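Long-range contacts in tetratricopeptide TPR_2 repeat protein (Thermobaculum terrenum, PDB 5DJS), which joins an N-terminal array of tetratricopeptide repeats to a GT-B-type glycosyltransferase-family-41 region and binds uridine-5'-diphosphate: residues P157-L163 against R513-R517; P183-H188 against Q501-T505. The protein carries 1 engineered substitution. All blocks are in the same frame, centred on the assembly; numbering follows the deposited sequence.

Contact 1 (P157-L163 against R513-R517); sequences PDPHRRL and RRMWR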
loop_
_atom_site.group_PDB
_atom_site.type_symbol
_atom_site.label_atom_id
_atom_site.label_comp_id
_atom_site.label_asym_id
_atom_site.label_seq_id
_atom_site.Cartn_x
_atom_site.Cartn_y
_atom_site.Cartn_z
ATOM N N PRO A 157 -19.148 -24.230 16.806
ATOM C CA PRO A 157 -18.361 -24.735 15.675
ATOM C C PRO A 157 -19.196 -25.571 14.702
ATOM O O PRO A 157 -18.971 -26.769 14.530
ATOM C CB PRO A 157 -17.257 -25.558 16.357
ATOM C CG PRO A 157 -17.885 -26.038 17.620
ATOM C CD PRO A 157 -18.892 -24.997 18.041
ATOM N N ASP A 158 -20.136 -24.904 14.049
ATOM C CA ASP A 158 -21.028 -25.505 13.078
ATOM C C ASP A 158 -20.391 -25.157 11.734
ATOM O O ASP A 158 -20.393 -23.983 11.355
ATOM C CB ASP A 158 -22.430 -24.888 13.224
ATOM C CG ASP A 158 -23.454 -25.457 12.246
ATOM O OD1 ASP A 158 -23.132 -26.366 11.439
ATOM O OD2 ASP A 158 -24.608 -24.980 12.301
ATOM N N PRO A 159 -19.821 -26.156 11.016
ATOM C CA PRO A 159 -19.126 -25.828 9.755
ATOM C C PRO A 159 -19.974 -25.131 8.676
ATOM O O PRO A 159 -19.406 -24.485 7.787
ATOM C CB PRO A 159 -18.636 -27.198 9.251
ATOM C CG PRO A 159 -18.577 -28.063 10.467
ATOM C CD PRO A 159 -19.702 -27.594 11.342
ATOM N N HIS A 160 -21.304 -25.251 8.758
ATOM C CA HIS A 160 -22.210 -24.749 7.724
ATOM C C HIS A 160 -22.972 -23.485 8.091
ATOM O O HIS A 160 -23.642 -22.940 7.234
ATOM C CB HIS A 160 -23.213 -25.848 7.335
ATOM C CG HIS A 160 -22.564 -27.157 6.991
ATOM N ND1 HIS A 160 -21.812 -27.336 5.848
ATOM C CD2 HIS A 160 -22.534 -28.339 7.651
ATOM C CE1 HIS A 160 -21.347 -28.574 5.817
ATOM N NE2 HIS A 160 -21.772 -29.204 6.899
ATOM N N ARG A 161 -22.883 -23.007 9.333
ATOM C CA ARG A 161 -23.681 -21.830 9.752
ATOM C C ARG A 161 -23.230 -20.519 9.105
ATOM O O ARG A 161 -22.135 -20.428 8.535
ATOM C CB ARG A 161 -23.702 -21.659 11.282
ATOM C CG ARG A 161 -22.366 -21.300 11.923
ATOM C CD ARG A 161 -22.512 -20.962 13.394
ATOM N NE ARG A 161 -22.167 -19.564 13.652
ATOM C CZ ARG A 161 -21.024 -19.115 14.184
ATOM N NH1 ARG A 161 -20.042 -19.930 14.560
ATOM N NH2 ARG A 161 -20.870 -17.807 14.353
ATOM N N ARG A 162 -24.090 -19.508 9.207
ATOM C CA ARG A 162 -23.760 -18.174 8.719
ATOM C C ARG A 162 -22.579 -17.632 9.537
ATOM O O ARG A 162 -22.610 -17.653 10.769
ATOM C CB ARG A 162 -24.981 -17.235 8.779
ATOM C CG ARG A 162 -24.644 -15.758 8.556
ATOM C CD ARG A 162 -25.683 -14.981 7.765
ATOM N NE ARG A 162 -26.381 -13.967 8.555
ATOM C CZ ARG A 162 -26.584 -12.690 8.201
ATOM N NH1 ARG A 162 -26.146 -12.184 7.046
ATOM N NH2 ARG A 162 -27.248 -11.887 9.032
ATOM N N LEU A 163 -21.548 -17.170 8.832
ATOM C CA LEU A 163 -20.313 -16.656 9.447
ATOM C C LEU A 163 -20.318 -15.136 9.511
ATOM O O LEU A 163 -20.838 -14.476 8.620
ATOM C CB LEU A 163 -19.089 -17.115 8.653
ATOM C CG LEU A 163 -18.348 -18.399 9.047
ATOM C CD1 LEU A 163 -19.196 -19.411 9.805
ATOM C CD2 LEU A 163 -17.744 -19.031 7.800
ATOM N N ARG A 513 -14.648 -20.251 4.059
ATOM C CA ARG A 513 -15.382 -21.436 4.495
ATOM C C ARG A 513 -14.435 -22.582 4.858
ATOM O O ARG A 513 -14.653 -23.280 5.840
ATOM C CB ARG A 513 -16.381 -21.879 3.406
ATOM C CG ARG A 513 -17.335 -23.009 3.803
ATOM C CD ARG A 513 -18.195 -22.700 5.028
ATOM N NE ARG A 513 -18.996 -21.477 4.895
ATOM C CZ ARG A 513 -19.885 -21.052 5.792
ATOM N NH1 ARG A 513 -20.114 -21.739 6.914
ATOM N NH2 ARG A 513 -20.556 -19.920 5.571
ATOM N N ARG A 514 -13.388 -22.765 4.065
ATOM C CA ARG A 514 -12.453 -23.861 4.282
ATOM C C ARG A 514 -11.514 -23.573 5.456
ATOM O O ARG A 514 -11.056 -24.500 6.118
ATOM C CB ARG A 514 -11.711 -24.192 2.983
ATOM C CG ARG A 514 -12.633 -24.901 1.983
ATOM C CD ARG A 514 -12.262 -24.714 0.513
ATOM N NE ARG A 514 -10.826 -24.843 0.291
ATOM C CZ ARG A 514 -10.141 -25.989 0.290
ATOM N NH1 ARG A 514 -10.742 -27.167 0.498
ATOM N NH2 ARG A 514 -8.825 -25.959 0.080
ATOM N N MET A 515 -11.248 -22.291 5.717
ATOM C CA MET A 515 -10.595 -21.861 6.959
ATOM C C MET A 515 -11.458 -22.213 8.173
ATOM O O MET A 515 -10.947 -22.684 9.196
ATOM C CB MET A 515 -10.381 -20.339 6.985
ATOM C CG MET A 515 -9.361 -19.762 6.016
ATOM S SD MET A 515 -9.501 -17.952 5.962
ATOM C CE MET A 515 -8.900 -17.645 4.305
ATOM N N TRP A 516 -12.754 -21.930 8.058
ATOM C CA TRP A 516 -13.714 -22.178 9.131
ATOM C C TRP A 516 -13.952 -23.673 9.370
ATOM O O TRP A 516 -13.933 -24.119 10.517
ATOM C CB TRP A 516 -15.039 -21.465 8.853
ATOM C CG TRP A 516 -16.074 -21.734 9.888
ATOM C CD1 TRP A 516 -17.140 -22.561 9.767
ATOM C CD2 TRP A 516 -16.133 -21.190 11.212
ATOM N NE1 TRP A 516 -17.873 -22.567 10.928
ATOM C CE2 TRP A 516 -17.277 -21.732 11.832
ATOM C CE3 TRP A 516 -15.332 -20.297 11.935
ATOM C CZ2 TRP A 516 -17.647 -21.412 13.140
ATOM C CZ3 TRP A 516 -15.699 -19.980 13.244
ATOM C CH2 TRP A 516 -16.850 -20.535 13.829
ATOM N N ARG A 517 -14.169 -24.439 8.301
ATOM C CA ARG A 517 -14.295 -25.892 8.431
ATOM C C ARG A 517 -13.103 -26.441 9.207
ATOM O O ARG A 517 -13.294 -27.143 10.189
ATOM C CB ARG A 517 -14.433 -26.609 7.069
ATOM C CG ARG A 517 -14.199 -28.129 7.150
ATOM C CD ARG A 517 -14.758 -28.942 5.986
ATOM N NE ARG A 517 -14.487 -28.350 4.673
ATOM C CZ ARG A 517 -15.348 -27.629 3.943
ATOM N NH1 ARG A 517 -16.592 -27.369 4.361
ATOM N NH2 ARG A 517 -14.951 -27.150 2.765
#
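Trp516 packs its indole against the loop 157-163, with Leu163 CD1 over one face: the methyl carbon sits 3.5 Å from the centroid of the five-membered ring and 8° off its normal, a well-centred CH-pi contact. At the ring edge, Trp516 NE1 donates a nearly straight hydrogen bond to Asp158 O (2.9 Å, 175°). That carbonyl opens the type I beta turn Asp158-Arg161. Arg513, three residues earlier on the helix, donates from NH1 to Pro159 O at 3.0 Å and to Arg161 O at 2.9 Å, tying together two carbonyls of the loop; Leu163 CD2 rests over a face of the same guanidinium, 3.6 Å from Arg513 CZ. Arg161 bends back with chi1 near p and brings NH1 to 3.2 Å from Trp516 CZ2, an oblique approach; this guanidinium is held by a hydrogen bond to Asp156 O and a salt bridge to Asp239. The polar part of the contact thus runs through the carbonyls of Asp158, Pro159 and Arg161, the apolar part through Leu163. As in GT-B folds generally, the C-terminal helix packs back on the N-terminal Rossmann-like domain. Leu163 begins strand 163-169 and pairs with Ala192 and Glu194 beside it, while Met515, on the same helix 479-521 as Trp516 and Arg513, packs on strands 263-266 and 281-285.

Contact 2 (P183-H188 against Q501-T505); sequences PVIEAH and QGSFT
Helix 183-187 and helix 501-505 cross almost perpendicularly, at -86°, with their short axes 9.1 Å apart; the nearest CA pairs are Pro183-Gln501 (5.8 Å), Val184-Thr505 (5.6 Å) and Ala187-Gly502 (5.9 Å). Residues 183-186 keep phi/psi near -60/-45. Pro183 O accepts from Gln501 NE2 at 3.1 Å while also taking the helical bond from Ala187 N (3.0 Å). Val184, chi1 t, sets CG2 against the edge of the Phe504 ring, 3.5 Å from CE2, and its CA lies 3.8 Å from Thr505 CG2. Glu186, chi1 and chi2 both t, reaches OE2 to 2.7 Å from Gln501 NE2, whose t, t chain lets one amide nitrogen serve both acceptors. Ala187 (-87/-2) puts CB 3.7 Å from Thr505 CG2 and 3.8 Å from Gln501 CG. His188 (-58/128) hydrogen-bonds Glu509 and Tyr167. Val184, Ala187, Thr505 and aliphatic Gln501 thus pack together where the GT-B C-terminal helix returns to the N-terminal domain: helix 176-187 lies between helix 479-521 and strands 163-169 and 193-199.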
loop_
_atom_site.group_PDB
_atom_site.type_symbol
_atom_site.label_atom_id
_atom_site.label_comp_id
_atom_site.label_asym_id
_atom_site.label_seq_id
_atom_site.Cartn_x
_atom_site.Cartn_y
_atom_site.Cartn_z
ATOM N N PRO A 183 -16.243 -3.740 -3.860
ATOM C CA PRO A 183 -16.915 -4.843 -4.552
ATOM C C PRO A 183 -17.175 -6.050 -3.657
ATOM O O PRO A 183 -18.275 -6.624 -3.704
ATOM C CB PRO A 183 -15.935 -5.220 -5.674
ATOM C CG PRO A 183 -14.635 -4.598 -5.302
ATOM C CD PRO A 183 -14.989 -3.361 -4.538
ATOM N N VAL A 184 -16.179 -6.412 -2.846
ATOM C CA VAL A 184 -16.268 -7.575 -1.952
ATOM C C VAL A 184 -17.392 -7.427 -0.918
ATOM O O VAL A 184 -18.161 -8.359 -0.700
ATOM C CB VAL A 184 -14.913 -7.872 -1.268
ATOM C CG1 VAL A 184 -15.042 -8.910 -0.156
ATOM C CG2 VAL A 184 -13.916 -8.366 -2.302
ATOM N N ILE A 185 -17.469 -6.258 -0.293
ATOM C CA ILE A 185 -18.518 -5.961 0.676
ATOM C C ILE A 185 -19.909 -6.004 0.036
ATOM O O ILE A 185 -20.826 -6.582 0.616
ATOM C CB ILE A 185 -18.261 -4.600 1.371
ATOM C CG1 ILE A 185 -17.231 -4.788 2.469
ATOM C CG2 ILE A 185 -19.526 -4.023 1.984
ATOM C CD1 ILE A 185 -16.834 -3.499 3.154
ATOM N N GLU A 186 -20.066 -5.385 -1.137
ATOM C CA GLU A 186 -21.353 -5.397 -1.854
ATOM C C GLU A 186 -21.811 -6.818 -2.202
ATOM O O GLU A 186 -22.947 -7.169 -1.957
ATOM C CB GLU A 186 -21.295 -4.551 -3.137
ATOM C CG GLU A 186 -22.648 -4.412 -3.838
ATOM C CD GLU A 186 -22.604 -3.564 -5.094
ATOM O OE1 GLU A 186 -23.482 -2.682 -5.241
ATOM O OE2 GLU A 186 -21.705 -3.788 -5.936
ATOM N N ALA A 187 -20.917 -7.627 -2.749
ATOM C CA ALA A 187 -21.275 -8.947 -3.291
ATOM C C ALA A 187 -21.264 -10.106 -2.290
ATOM O O ALA A 187 -21.566 -11.239 -2.666
ATOM C CB ALA A 187 -20.353 -9.284 -4.464
ATOM N N HIS A 188 -20.906 -9.850 -1.034
ATOM C CA HIS A 188 -20.881 -10.919 -0.030
ATOM C C HIS A 188 -22.260 -11.570 0.097
ATOM O O HIS A 188 -23.253 -10.878 0.278
ATOM C CB HIS A 188 -20.402 -10.410 1.351
ATOM C CG HIS A 188 -18.979 -10.745 1.667
ATOM N ND1 HIS A 188 -18.453 -12.004 1.481
ATOM C CD2 HIS A 188 -17.978 -9.992 2.175
ATOM C CE1 HIS A 188 -17.185 -12.011 1.844
ATOM N NE2 HIS A 188 -16.872 -10.801 2.267
ATOM N N GLN A 501 -16.515 -9.200 -10.117
ATOM C CA GLN A 501 -16.976 -8.884 -8.760
ATOM C C GLN A 501 -17.472 -10.145 -8.047
ATOM O O GLN A 501 -16.848 -10.609 -7.101
ATOM C CB GLN A 501 -18.079 -7.816 -8.791
ATOM C CG GLN A 501 -18.770 -7.583 -7.453
ATOM C CD GLN A 501 -19.593 -6.311 -7.413
ATOM O OE1 GLN A 501 -19.855 -5.692 -8.440
ATOM N NE2 GLN A 501 -20.004 -5.912 -6.211
ATOM N N GLY A 502 -18.562 -10.719 -8.549
ATOM C CA GLY A 502 -19.175 -11.911 -7.963
ATOM C C GLY A 502 -18.326 -13.160 -8.083
ATOM O O GLY A 502 -18.349 -14.023 -7.203
ATOM N N SER A 503 -17.569 -13.260 -9.169
ATOM C CA SER A 503 -16.687 -14.402 -9.377
ATOM C C SER A 503 -15.568 -14.436 -8.324
ATOM O O SER A 503 -15.284 -15.496 -7.754
ATOM C CB SER A 503 -16.102 -14.369 -10.787
ATOM O OG SER A 503 -15.603 -15.639 -11.132
ATOM N N PHE A 504 -14.959 -13.274 -8.048
ATOM C CA PHE A 504 -13.906 -13.181 -7.027
ATOM C C PHE A 504 -14.427 -13.471 -5.617
ATOM O O PHE A 504 -13.857 -14.308 -4.913
ATOM C CB PHE A 504 -13.213 -11.806 -7.001
ATOM C CG PHE A 504 -12.271 -11.641 -5.826
ATOM C CD1 PHE A 504 -11.058 -12.318 -5.803
ATOM C CD2 PHE A 504 -12.618 -10.862 -4.720
ATOM C CE1 PHE A 504 -10.189 -12.210 -4.727
ATOM C CE2 PHE A 504 -11.753 -10.753 -3.632
ATOM C CZ PHE A 504 -10.537 -11.423 -3.637
ATOM N N THR A 505 -15.490 -12.776 -5.199
ATOM C CA THR A 505 -15.894 -12.864 -3.790
ATOM C C THR A 505 -16.441 -14.253 -3.457
ATOM O O THR A 505 -16.375 -14.670 -2.312
ATOM C CB THR A 505 -16.861 -11.764 -3.274
ATOM O OG1 THR A 505 -18.166 -12.301 -3.062
ATOM C CG2 THR A 505 -16.934 -10.555 -4.169
#

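Both contacts use helix 479-521, and both fasten it to the N-terminal Rossmann-like domain of the GT-B fold, whose parallel sheet contains strand 163-169: contact 1 at the loop leading into that strand, contact 2 at the helix that follows it. Their centres are 19 Å apart, and in sequence contact 2 nests inside the loop closed by contact 1. Contact 2 is mostly buried and nearer the middle of the chain, about 13 Å from bound UDP to the side chain of Pro183; contact 1 is only partly buried. In contact 1 an arginine and an indole NH bond loop carbonyls; contact 2 mixes packing of Val184, Ala187, Thr505 and Phe504 with a glutamine amide bonded to a helix carbonyl and a carboxylate.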